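Esterase/lipase-like protein (Caldicellulosiruptor lactoaceticus 6A, PDB 6A6O) hydrolyses acetyl esters and xylosides as a bifunctional enzyme with acetyl esterase and 1,4-beta-xylosidase activity. Local coordinates at residues Pro102-Arg111 against Leu138-Gly149. Residues are numbered along the deposited sequence; the frame is centred on the assembly and turned at random.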
loop_
_atom_site.group_PDB
_atom_site.type_symbol
_atom_site.label_atom_id
_atom_site.label_comp_id
_atom_site.label_asym_id
_atom_site.label_seq_id
_atom_site.Cartn_x
_atom_site.Cartn_y
_atom_site.Cartn_z
ATOM N N PRO A 102 10.472 6.266 1.243
ATOM C CA PRO A 102 9.364 5.426 0.753
ATOM C C PRO A 102 8.002 6.002 1.086
ATOM O O PRO A 102 7.097 5.953 0.246
ATOM C CB PRO A 102 9.607 4.073 1.439
ATOM C CG PRO A 102 11.072 4.077 1.761
ATOM C CD PRO A 102 11.372 5.505 2.126
ATOM N N LEU A 103 7.835 6.570 2.288
ATOM C CA LEU A 103 6.538 7.121 2.660
ATOM C C LEU A 103 6.207 8.355 1.828
ATOM O O LEU A 103 5.049 8.569 1.458
ATOM C CB LEU A 103 6.514 7.447 4.158
ATOM C CG LEU A 103 5.214 8.038 4.718
ATOM C CD1 LEU A 103 4.023 7.154 4.379
ATOM C CD2 LEU A 103 5.318 8.262 6.241
ATOM N N LEU A 104 7.212 9.179 1.515
ATOM C CA LEU A 104 6.965 10.314 0.634
ATOM C C LEU A 104 6.501 9.849 -0.741
ATOM O O LEU A 104 5.609 10.461 -1.343
ATOM C CB LEU A 104 8.225 11.167 0.513
ATOM C CG LEU A 104 8.598 11.916 1.787
ATOM C CD1 LEU A 104 9.959 12.573 1.605
ATOM C CD2 LEU A 104 7.529 12.951 2.121
ATOM N N ASP A 105 7.098 8.768 -1.246
ATOM C CA ASP A 105 6.671 8.210 -2.527
ATOM C C ASP A 105 5.232 7.704 -2.465
ATOM O O ASP A 105 4.451 7.915 -3.397
ATOM C CB ASP A 105 7.613 7.089 -2.941
ATOM C CG ASP A 105 9.029 7.584 -3.208
ATOM O OD1 ASP A 105 9.240 8.817 -3.334
ATOM O OD2 ASP A 105 9.923 6.728 -3.276
ATOM N N ALA A 106 4.860 7.032 -1.368
ATOM C CA ALA A 106 3.498 6.513 -1.248
ATOM C C ALA A 106 2.473 7.641 -1.171
ATOM O O ALA A 106 1.410 7.567 -1.801
ATOM C CB ALA A 106 3.394 5.591 -0.024
ATOM N N LYS A 107 2.754 8.687 -0.386
ATOM C CA LYS A 107 1.814 9.799 -0.307
ATOM C C LYS A 107 1.671 10.475 -1.666
ATOM O O LYS A 107 0.560 10.815 -2.095
ATOM C CB LYS A 107 2.279 10.811 0.741
ATOM C CG LYS A 107 2.218 10.311 2.182
ATOM C CD LYS A 107 2.485 11.478 3.146
ATOM C CE LYS A 107 2.669 11.001 4.575
ATOM N NZ LYS A 107 3.074 12.137 5.458
ATOM N N ARG A 108 2.797 10.677 -2.350
ATOM C CA ARG A 108 2.771 11.317 -3.661
ATOM C C ARG A 108 1.951 10.498 -4.649
ATOM O O ARG A 108 1.158 11.052 -5.424
ATOM C CB ARG A 108 4.200 11.507 -4.161
ATOM C CG ARG A 108 4.302 12.178 -5.524
ATOM C CD ARG A 108 3.782 13.613 -5.517
ATOM N NE ARG A 108 3.888 14.178 -6.869
ATOM C CZ ARG A 108 3.803 15.473 -7.172
ATOM N NH1 ARG A 108 3.600 16.383 -6.226
ATOM N NH2 ARG A 108 3.926 15.862 -8.440
ATOM N N ALA A 109 2.116 9.173 -4.616
ATOM C CA ALA A 109 1.384 8.300 -5.532
ATOM C C ALA A 109 -0.126 8.464 -5.380
ATOM O O ALA A 109 -0.848 8.562 -6.380
ATOM C CB ALA A 109 1.804 6.844 -5.309
ATOM N N ILE A 110 -0.626 8.517 -4.142
ATOM C CA ILE A 110 -2.067 8.679 -3.933
ATOM C C ILE A 110 -2.537 10.049 -4.429
ATOM O O ILE A 110 -3.556 10.157 -5.122
ATOM C CB ILE A 110 -2.434 8.455 -2.452
ATOM C CG1 ILE A 110 -2.081 7.022 -2.025
ATOM C CG2 ILE A 110 -3.937 8.691 -2.231
ATOM C CD1 ILE A 110 -2.483 6.712 -0.588
ATOM N N ARG A 111 -1.814 11.117 -4.071
ATOM C CA ARG A 111 -2.166 12.446 -4.578
ATOM C C ARG A 111 -2.174 12.479 -6.103
ATOM O O ARG A 111 -3.059 13.095 -6.719
ATOM C CB ARG A 111 -1.180 13.496 -4.068
ATOM C CG ARG A 111 -1.088 13.619 -2.566
ATOM C CD ARG A 111 -0.380 14.924 -2.229
ATOM N NE ARG A 111 0.407 14.821 -1.002
ATOM C CZ ARG A 111 -0.056 15.058 0.221
ATOM N NH1 ARG A 111 -1.328 15.404 0.419
ATOM N NH2 ARG A 111 0.766 14.937 1.257
ATOM N N LEU A 138 4.164 0.004 4.468
ATOM C CA LEU A 138 4.022 1.282 3.784
ATOM C C LEU A 138 2.553 1.647 3.576
ATOM O O LEU A 138 2.160 2.801 3.765
ATOM C CB LEU A 138 4.768 1.211 2.451
ATOM C CG LEU A 138 4.862 2.501 1.653
ATOM C CD1 LEU A 138 5.565 3.539 2.493
ATOM C CD2 LEU A 138 5.620 2.207 0.370
ATOM N N ALA A 139 1.728 0.677 3.181
ATOM C CA ALA A 139 0.294 0.919 3.035
ATOM C C ALA A 139 -0.341 1.333 4.359
ATOM O O ALA A 139 -1.175 2.247 4.403
ATOM C CB ALA A 139 -0.393 -0.339 2.500
ATOM N N SER A 140 0.037 0.666 5.451
ATOM C CA SER A 140 -0.531 1.010 6.748
ATOM C C SER A 140 -0.080 2.396 7.192
ATOM O O SER A 140 -0.816 3.078 7.919
ATOM C CB SER A 140 -0.171 -0.048 7.801
ATOM O OG SER A 140 1.190 0.040 8.208
ATOM N N LEU A 141 1.104 2.831 6.757
ATOM C CA LEU A 141 1.594 4.162 7.095
ATOM C C LEU A 141 0.824 5.239 6.343
ATOM O O LEU A 141 0.394 6.239 6.929
ATOM C CB LEU A 141 3.089 4.269 6.786
ATOM C CG LEU A 141 4.013 3.519 7.745
ATOM C CD1 LEU A 141 5.453 3.691 7.307
ATOM C CD2 LEU A 141 3.799 4.016 9.193
ATOM N N VAL A 142 0.643 5.060 5.034
ATOM C CA VAL A 142 -0.126 6.058 4.309
ATOM C C VAL A 142 -1.593 6.018 4.746
ATOM O O VAL A 142 -2.286 7.040 4.690
ATOM C CB VAL A 142 0.123 5.869 2.792
ATOM C CG1 VAL A 142 -0.713 4.745 2.211
ATOM C CG2 VAL A 142 -0.076 7.185 2.037
ATOM N N GLY A 143 -2.065 4.881 5.272
ATOM C CA GLY A 143 -3.387 4.793 5.853
ATOM C C GLY A 143 -3.524 5.376 7.242
ATOM O O GLY A 143 -4.636 5.410 7.768
ATOM N N THR A 144 -2.424 5.818 7.859
ATOM C CA THR A 144 -2.470 6.427 9.181
ATOM C C THR A 144 -1.798 7.790 9.243
ATOM O O THR A 144 -2.125 8.565 10.148
ATOM C CB THR A 144 -1.817 5.514 10.247
ATOM O OG1 THR A 144 -0.494 5.140 9.838
ATOM C CG2 THR A 144 -2.641 4.242 10.472
ATOM N N HIS A 145 -0.892 8.111 8.310
ATOM C CA HIS A 145 -0.108 9.345 8.293
ATOM C C HIS A 145 -0.610 10.353 7.261
ATOM O O HIS A 145 0.124 11.288 6.913
ATOM C CB HIS A 145 1.360 9.049 7.975
ATOM C CG HIS A 145 2.171 8.553 9.133
ATOM N ND1 HIS A 145 1.917 7.361 9.777
ATOM C CD2 HIS A 145 3.286 9.061 9.712
ATOM C CE1 HIS A 145 2.816 7.175 10.730
ATOM N NE2 HIS A 145 3.656 8.192 10.714
ATOM N N PHE A 146 -1.828 10.189 6.765
ATOM C CA PHE A 146 -2.310 10.967 5.631
ATOM C C PHE A 146 -2.687 12.391 6.033
ATOM O O PHE A 146 -2.798 12.734 7.212
ATOM C CB PHE A 146 -3.528 10.294 5.012
ATOM C CG PHE A 146 -4.606 9.991 6.008
ATOM C CD1 PHE A 146 -5.519 10.963 6.386
ATOM C CD2 PHE A 146 -4.696 8.733 6.591
ATOM C CE1 PHE A 146 -6.504 10.682 7.312
ATOM C CE2 PHE A 146 -5.674 8.451 7.505
ATOM C CZ PHE A 146 -6.584 9.428 7.870
ATOM N N ASP A 147 -2.935 13.211 5.011
ATOM C CA ASP A 147 -3.385 14.586 5.165
ATOM C C ASP A 147 -4.238 14.944 3.955
ATOM O O ASP A 147 -4.140 14.310 2.901
ATOM C CB ASP A 147 -2.198 15.554 5.297
ATOM C CG ASP A 147 -1.394 15.666 4.010
ATOM O OD1 ASP A 147 -1.884 16.298 3.049
ATOM O OD2 ASP A 147 -0.275 15.114 3.954
ATOM N N SER A 148 -5.045 15.997 4.096
ATOM C CA SER A 148 -6.019 16.367 3.075
ATOM C C SER A 148 -5.457 17.313 2.010
ATOM O O SER A 148 -6.223 17.819 1.184
ATOM C CB SER A 148 -7.256 16.983 3.728
ATOM O OG SER A 148 -6.907 18.074 4.561
ATOM N N GLY A 149 -4.156 17.557 2.005
ATOM C CA GLY A 149 -3.502 18.339 0.979
ATOM C C GLY A 149 -3.148 19.742 1.456
ATOM O O GLY A 149 -3.705 20.268 2.424
HETATM O O HOH W 1 0.879 13.657 5.744
#
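Arg111 bends at its third side-chain torsion and Asp147 turns its carboxylate between its own backbone N and carbonyl carbon (chi1 68°), which brings guanidinium and carboxylate together end-on. They form a two-pronged salt bridge, Arg111 NH1 to Asp147 OD1 at 2.8 Å and NH2 to OD2 at 2.9 Å, both bonds nearly straight; the two planes are 28° apart. OD2 receives its bond on the syn lone pair, whereas OD1 is met from the syn side but out of the carboxylate plane. The anti lone pair of OD1 takes the backbone N of Gly149, 2.8 Å away, in an Asx turn that, with the two arginine bonds, holds the carboxylate in its rotation; NH1 of Arg111 also donates to Val160 O. One water donates to Asp147 OD2 and to His145 O and accepts from Lys107 NZ, whose direct bond to His145 O is weak. The extended Lys107 chain reaches this water after its CG has passed Val142 CG2 at 3.9 Å, the two side chains running in opposite directions. The segments 102-111 and 138-142, on helices 101-115 and 134-142, cross at -63° on one face of the central sheet of an alpha/beta-hydrolase fold, the second helix beginning within a GxSxG sequence consistent with a nucleophile elbow. Between them Ile110 CD1 and Val142 CG2 meet tip to tip at 3.6 Å, and Ala106 CB rests on Leu138 CG at 3.8 Å. Phe60 of strand 54-60 touches Ala106, Leu138 and Val142 from the sheet. Leu138 CD1 lies against Pro102 O and the CA of Leu103. Farther out, Leu103 splits its methyls: CD1 packs on Leu141 CB at 3.9 Å, and CD2 approaches the His145 ring obliquely, 4.1 Å from CD2 of that ring.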